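Local atomic coordinates of heat shock protein STI1 (Saccharomyces cerevisiae, PDB entry 3UPV), a protein that serves as a co-chaperone adaptor that binds both Hsp70 and Hsp90, here represented by a TPR domain in complex with a C-terminal Hsp70 peptide. Residues P69-Q82 and T94-N106. Residues are numbered along the deposited sequence; the frame is centred on the assembly and turned at random.
Sequences PNFVRAYIRKATAQ and TLDAARTKDAEVN
Lys-101 bends at chi2 (-68°) and again at chi4 (107°), which turns its ammonium group onto the loop before helix 72-84. In Thr-94 the chi1 of -59° sends OG1 toward Gln-82 and lays CG2 against Tyr-75 O. The contact pairs the helices of the TPR 9 antiparallel hairpin, and Lys-101 ties the second helix to the loop leading into the first. The axes of segments 72-82 and 94-106 come within 8.7 Å. Lys-101 NZ donates to Pro-69 O (3.0 Å) from above the carbonyl plane and to Asn-70 OD1 (3.2 Å). Tyr-75 OH gives Pro-69 O a second bond of 2.6 Å, in the carbonyl plane on a lone pair. Arg-73 and Arg-77 point CB away from segment 94-106; Arg-73 salt-bridges an acidic side chain of the Hsp70 peptide, and Arg-77 hydrogen-bonds the peptide backbone. The middle is apolar and close-packed: Tyr-75 CB meets Ala-98 CB at 3.7 Å, and Ala-79 CB meets Leu-95 CD2 at 3.6 Å. Val-72 is a knob among Ala-98, Asp-102, Val-105 and Asn-106. Asp-102 turns its carboxylate to Ser-110 N. Thr-94 is a knob from the other helix, among Tyr-75, Lys-78, Ala-79 and Gln-82. Its OG1 also bonds to Ser-90 O, and Gln-82 NE2 donates to Thr-94 OG1 at 2.7 Å, with the hydroxyl oxygen in the amide plane.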
loop_
_atom_site.group_PDB
_atom_site.type_symbol
_atom_site.label_atom_id
_atom_site.label_comp_id
_atom_site.label_asym_id
_atom_site.label_seq_id
_atom_site.Cartn_x
_atom_site.Cartn_y
_atom_site.Cartn_z
ATOM N N PRO A 69 11.799 2.852 -3.590
ATOM C CA PRO A 69 11.136 3.065 -4.868
ATOM C C PRO A 69 10.835 1.781 -5.656
ATOM O O PRO A 69 10.092 1.831 -6.603
ATOM C CB PRO A 69 12.137 3.939 -5.615
ATOM C CG PRO A 69 13.428 3.765 -4.925
ATOM C CD PRO A 69 13.060 3.597 -3.496
ATOM N N ASN A 70 11.426 0.646 -5.283
ATOM C CA ASN A 70 11.120 -0.609 -5.966
ATOM C C ASN A 70 9.986 -1.414 -5.342
ATOM O O ASN A 70 9.653 -2.519 -5.796
ATOM C CB ASN A 70 12.396 -1.385 -6.138
ATOM C CG ASN A 70 13.416 -0.548 -6.871
ATOM O OD1 ASN A 70 13.071 0.066 -7.892
ATOM N ND2 ASN A 70 14.627 -0.439 -6.331
ATOM N N PHE A 71 9.381 -0.821 -4.322
ATOM C CA PHE A 71 8.274 -1.446 -3.628
ATOM C C PHE A 71 6.977 -1.236 -4.445
ATOM O O PHE A 71 6.194 -0.281 -4.205
ATOM C CB PHE A 71 8.204 -0.791 -2.244
ATOM C CG PHE A 71 7.316 -1.471 -1.265
ATOM C CD1 PHE A 71 6.885 -2.804 -1.435
ATOM C CD2 PHE A 71 6.919 -0.771 -0.146
ATOM C CE1 PHE A 71 6.032 -3.379 -0.479
ATOM C CE2 PHE A 71 6.104 -1.351 0.813
ATOM C CZ PHE A 71 5.658 -2.651 0.643
ATOM N N VAL A 72 6.746 -2.153 -5.395
ATOM C CA VAL A 72 5.626 -2.028 -6.328
ATOM C C VAL A 72 4.253 -1.922 -5.589
ATOM O O VAL A 72 3.319 -1.237 -6.032
ATOM C CB VAL A 72 5.624 -3.305 -7.264
ATOM C CG1 VAL A 72 4.395 -3.349 -8.159
ATOM C CG2 VAL A 72 6.940 -3.476 -8.059
ATOM N N ARG A 73 4.119 -2.667 -4.482
ATOM C CA ARG A 73 2.832 -2.747 -3.757
ATOM C C ARG A 73 2.382 -1.387 -3.309
ATOM O O ARG A 73 1.197 -1.084 -3.303
ATOM C CB ARG A 73 2.959 -3.643 -2.545
ATOM C CG ARG A 73 1.595 -3.816 -1.862
ATOM C CD ARG A 73 1.231 -5.317 -1.963
ATOM N NE ARG A 73 1.927 -6.125 -0.986
ATOM C CZ ARG A 73 2.007 -7.473 -0.993
ATOM N NH1 ARG A 73 1.469 -8.190 -1.965
ATOM N NH2 ARG A 73 2.647 -8.112 -0.016
ATOM N N ALA A 74 3.340 -0.550 -2.913
ATOM C CA ALA A 74 3.003 0.809 -2.435
ATOM C C ALA A 74 2.333 1.617 -3.549
ATOM O O ALA A 74 1.405 2.373 -3.309
ATOM C CB ALA A 74 4.203 1.471 -1.957
ATOM N N TYR A 75 2.824 1.445 -4.763
ATOM C CA TYR A 75 2.224 2.153 -5.896
ATOM C C TYR A 75 0.813 1.650 -6.178
ATOM O O TYR A 75 -0.142 2.504 -6.363
ATOM C CB TYR A 75 3.056 2.028 -7.154
ATOM C CG TYR A 75 4.477 2.552 -7.113
ATOM C CD1 TYR A 75 4.781 3.887 -7.428
ATOM C CD2 TYR A 75 5.539 1.707 -6.785
ATOM C CE1 TYR A 75 6.120 4.338 -7.402
ATOM C CE2 TYR A 75 6.842 2.179 -6.701
ATOM C CZ TYR A 75 7.142 3.457 -7.049
ATOM O OH TYR A 75 8.487 3.822 -7.041
ATOM N N ILE A 76 0.635 0.318 -6.143
ATOM C CA ILE A 76 -0.662 -0.222 -6.421
ATOM C C ILE A 76 -1.657 0.194 -5.320
ATOM O O ILE A 76 -2.791 0.692 -5.567
ATOM C CB ILE A 76 -0.645 -1.724 -6.578
ATOM C CG1 ILE A 76 0.196 -2.076 -7.794
ATOM C CG2 ILE A 76 -2.118 -2.226 -6.696
ATOM C CD1 ILE A 76 0.511 -3.538 -7.908
ATOM N N ARG A 77 -1.182 0.112 -4.074
ATOM C CA ARG A 77 -2.013 0.569 -2.955
ATOM C C ARG A 77 -2.446 2.024 -3.055
ATOM O O ARG A 77 -3.612 2.407 -2.769
ATOM C CB ARG A 77 -1.226 0.340 -1.682
ATOM C CG ARG A 77 -2.147 0.218 -0.592
ATOM C CD ARG A 77 -1.510 -0.073 0.780
ATOM N NE ARG A 77 -0.691 -1.294 0.873
ATOM C CZ ARG A 77 -1.215 -2.519 0.942
ATOM N NH1 ARG A 77 -0.441 -3.621 1.065
ATOM N NH2 ARG A 77 -2.537 -2.633 0.907
ATOM N N LYS A 78 -1.484 2.893 -3.324
ATOM C CA LYS A 78 -1.800 4.305 -3.498
ATOM C C LYS A 78 -2.858 4.567 -4.584
ATOM O O LYS A 78 -3.761 5.379 -4.372
ATOM C CB LYS A 78 -0.539 5.015 -3.918
ATOM C CG LYS A 78 -0.718 6.513 -4.158
ATOM C CD LYS A 78 0.652 7.120 -4.528
ATOM C CE LYS A 78 0.497 8.532 -5.053
ATOM N NZ LYS A 78 1.820 9.204 -5.352
ATOM N N ALA A 79 -2.688 3.916 -5.748
ATOM C CA ALA A 79 -3.653 4.083 -6.847
ATOM C C ALA A 79 -5.024 3.667 -6.419
ATOM O O ALA A 79 -6.023 4.311 -6.793
ATOM C CB ALA A 79 -3.246 3.298 -8.043
ATOM N N THR A 80 -5.089 2.551 -5.682
ATOM C CA THR A 80 -6.398 2.031 -5.205
ATOM C C THR A 80 -7.049 3.097 -4.274
ATOM O O THR A 80 -8.235 3.368 -4.389
ATOM C CB THR A 80 -6.339 0.651 -4.520
ATOM O OG1 THR A 80 -5.620 0.731 -3.295
ATOM C CG2 THR A 80 -5.673 -0.383 -5.389
ATOM N N ALA A 81 -6.268 3.694 -3.365
ATOM C CA ALA A 81 -6.772 4.750 -2.496
ATOM C C ALA A 81 -7.135 5.976 -3.287
ATOM O O ALA A 81 -8.166 6.651 -3.003
ATOM C CB ALA A 81 -5.788 5.082 -1.368
ATOM N N GLN A 82 -6.351 6.281 -4.300
ATOM C CA GLN A 82 -6.688 7.471 -5.136
ATOM C C GLN A 82 -8.033 7.254 -5.887
ATOM O O GLN A 82 -8.898 8.154 -5.952
ATOM C CB GLN A 82 -5.564 7.834 -6.115
ATOM C CG GLN A 82 -4.361 8.454 -5.362
ATOM C CD GLN A 82 -3.141 8.708 -6.250
ATOM O OE1 GLN A 82 -2.570 9.789 -6.235
ATOM N NE2 GLN A 82 -2.815 7.778 -7.085
ATOM N N THR A 94 -0.252 7.118 -11.308
ATOM C CA THR A 94 0.353 6.254 -10.358
ATOM C C THR A 94 0.397 4.824 -10.944
ATOM O O THR A 94 1.375 4.085 -10.726
ATOM C CB THR A 94 -0.457 6.238 -9.075
ATOM O OG1 THR A 94 -0.539 7.572 -8.559
ATOM C CG2 THR A 94 0.202 5.311 -8.005
ATOM N N LEU A 95 -0.675 4.423 -11.649
ATOM C CA LEU A 95 -0.715 3.104 -12.238
ATOM C C LEU A 95 0.302 2.931 -13.358
ATOM O O LEU A 95 0.816 1.800 -13.559
ATOM C CB LEU A 95 -2.077 2.717 -12.743
ATOM C CG LEU A 95 -3.021 2.536 -11.572
ATOM C CD1 LEU A 95 -4.541 2.703 -11.930
ATOM C CD2 LEU A 95 -2.699 1.208 -10.877
ATOM N N ASP A 96 0.533 4.002 -14.123
ATOM C CA ASP A 96 1.622 3.990 -15.154
ATOM C C ASP A 96 2.978 3.664 -14.542
ATOM O O ASP A 96 3.748 2.823 -15.060
ATOM C CB ASP A 96 1.695 5.348 -15.837
ATOM C CG ASP A 96 0.712 5.480 -16.952
ATOM O OD1 ASP A 96 0.131 4.450 -17.387
ATOM O OD2 ASP A 96 0.528 6.640 -17.390
ATOM N N ALA A 97 3.229 4.240 -13.384
ATOM C CA ALA A 97 4.497 4.048 -12.673
ATOM C C ALA A 97 4.582 2.670 -12.064
ATOM O O ALA A 97 5.653 2.022 -12.149
ATOM C CB ALA A 97 4.655 5.105 -11.601
ATOM N N ALA A 98 3.423 2.169 -11.589
ATOM C CA ALA A 98 3.318 0.871 -10.990
ATOM C C ALA A 98 3.535 -0.148 -12.082
ATOM O O ALA A 98 4.202 -1.143 -11.849
ATOM C CB ALA A 98 1.921 0.656 -10.350
ATOM N N ARG A 99 3.003 0.083 -13.293
ATOM C CA ARG A 99 3.151 -0.948 -14.341
ATOM C C ARG A 99 4.610 -1.125 -14.741
ATOM O O ARG A 99 5.093 -2.239 -14.976
ATOM C CB ARG A 99 2.318 -0.568 -15.576
ATOM C CG ARG A 99 2.279 -1.681 -16.675
ATOM C CD ARG A 99 1.578 -1.185 -17.954
ATOM N NE ARG A 99 0.368 -0.391 -17.626
ATOM C CZ ARG A 99 0.319 0.953 -17.673
ATOM N NH1 ARG A 99 -0.793 1.605 -17.354
ATOM N NH2 ARG A 99 1.396 1.646 -18.057
ATOM N N THR A 100 5.293 -0.001 -14.851
ATOM C CA THR A 100 6.736 0.042 -15.207
ATOM C C THR A 100 7.600 -0.665 -14.175
ATOM O O THR A 100 8.381 -1.526 -14.521
ATOM C CB THR A 100 7.142 1.502 -15.284
ATOM O OG1 THR A 100 6.517 2.093 -16.436
ATOM C CG2 THR A 100 8.721 1.689 -15.310
ATOM N N LYS A 101 7.433 -0.281 -12.903
ATOM C CA LYS A 101 8.105 -0.933 -11.768
ATOM C C LYS A 101 7.757 -2.409 -11.700
ATOM O O LYS A 101 8.623 -3.216 -11.448
ATOM C CB LYS A 101 7.793 -0.226 -10.439
ATOM C CG LYS A 101 8.596 1.067 -10.257
ATOM C CD LYS A 101 10.077 0.772 -10.075
ATOM C CE LYS A 101 10.967 1.988 -10.383
ATOM N NZ LYS A 101 11.524 2.592 -9.155
ATOM N N ASP A 102 6.496 -2.760 -11.963
ATOM C CA ASP A 102 6.090 -4.151 -11.879
ATOM C C ASP A 102 6.860 -5.014 -12.883
ATOM O O ASP A 102 7.377 -6.076 -12.524
ATOM C CB ASP A 102 4.582 -4.303 -12.048
ATOM C CG ASP A 102 4.132 -5.733 -11.987
ATOM O OD1 ASP A 102 3.666 -6.264 -13.045
ATOM O OD2 ASP A 102 4.242 -6.320 -10.863
ATOM N N ALA A 103 6.929 -4.546 -14.126
ATOM C CA ALA A 103 7.803 -5.169 -15.122
ATOM C C ALA A 103 9.284 -5.274 -14.708
ATOM O O ALA A 103 9.865 -6.359 -14.804
ATOM C CB ALA A 103 7.655 -4.468 -16.474
ATOM N N GLU A 104 9.875 -4.159 -14.238
ATOM C CA GLU A 104 11.266 -4.123 -13.811
ATOM C C GLU A 104 11.602 -5.060 -12.651
ATOM O O GLU A 104 12.559 -5.897 -12.720
ATOM C CB GLU A 104 11.596 -2.692 -13.382
ATOM C CG GLU A 104 11.690 -1.776 -14.591
ATOM C CD GLU A 104 11.748 -0.287 -14.244
ATOM O OE1 GLU A 104 11.725 0.512 -15.185
ATOM O OE2 GLU A 104 11.801 0.086 -13.059
ATOM N N VAL A 105 10.835 -4.924 -11.569
ATOM C CA VAL A 105 11.185 -5.668 -10.362
ATOM C C VAL A 105 10.465 -7.005 -10.229
ATOM O O VAL A 105 11.112 -7.991 -9.812
ATOM C CB VAL A 105 11.214 -4.790 -8.993
ATOM C CG1 VAL A 105 10.660 -3.345 -9.114
ATOM C CG2 VAL A 105 10.699 -5.588 -7.786
ATOM N N ASN A 106 9.162 -7.055 -10.579
ATOM C CA ASN A 106 8.371 -8.307 -10.478
ATOM C C ASN A 106 8.205 -9.089 -11.792
ATOM O O ASN A 106 7.486 -10.127 -11.849
ATOM C CB ASN A 106 6.950 -8.065 -9.936
ATOM C CG ASN A 106 6.928 -7.511 -8.534
ATOM O OD1 ASN A 106 5.915 -6.912 -8.099
ATOM N ND2 ASN A 106 8.008 -7.679 -7.822
#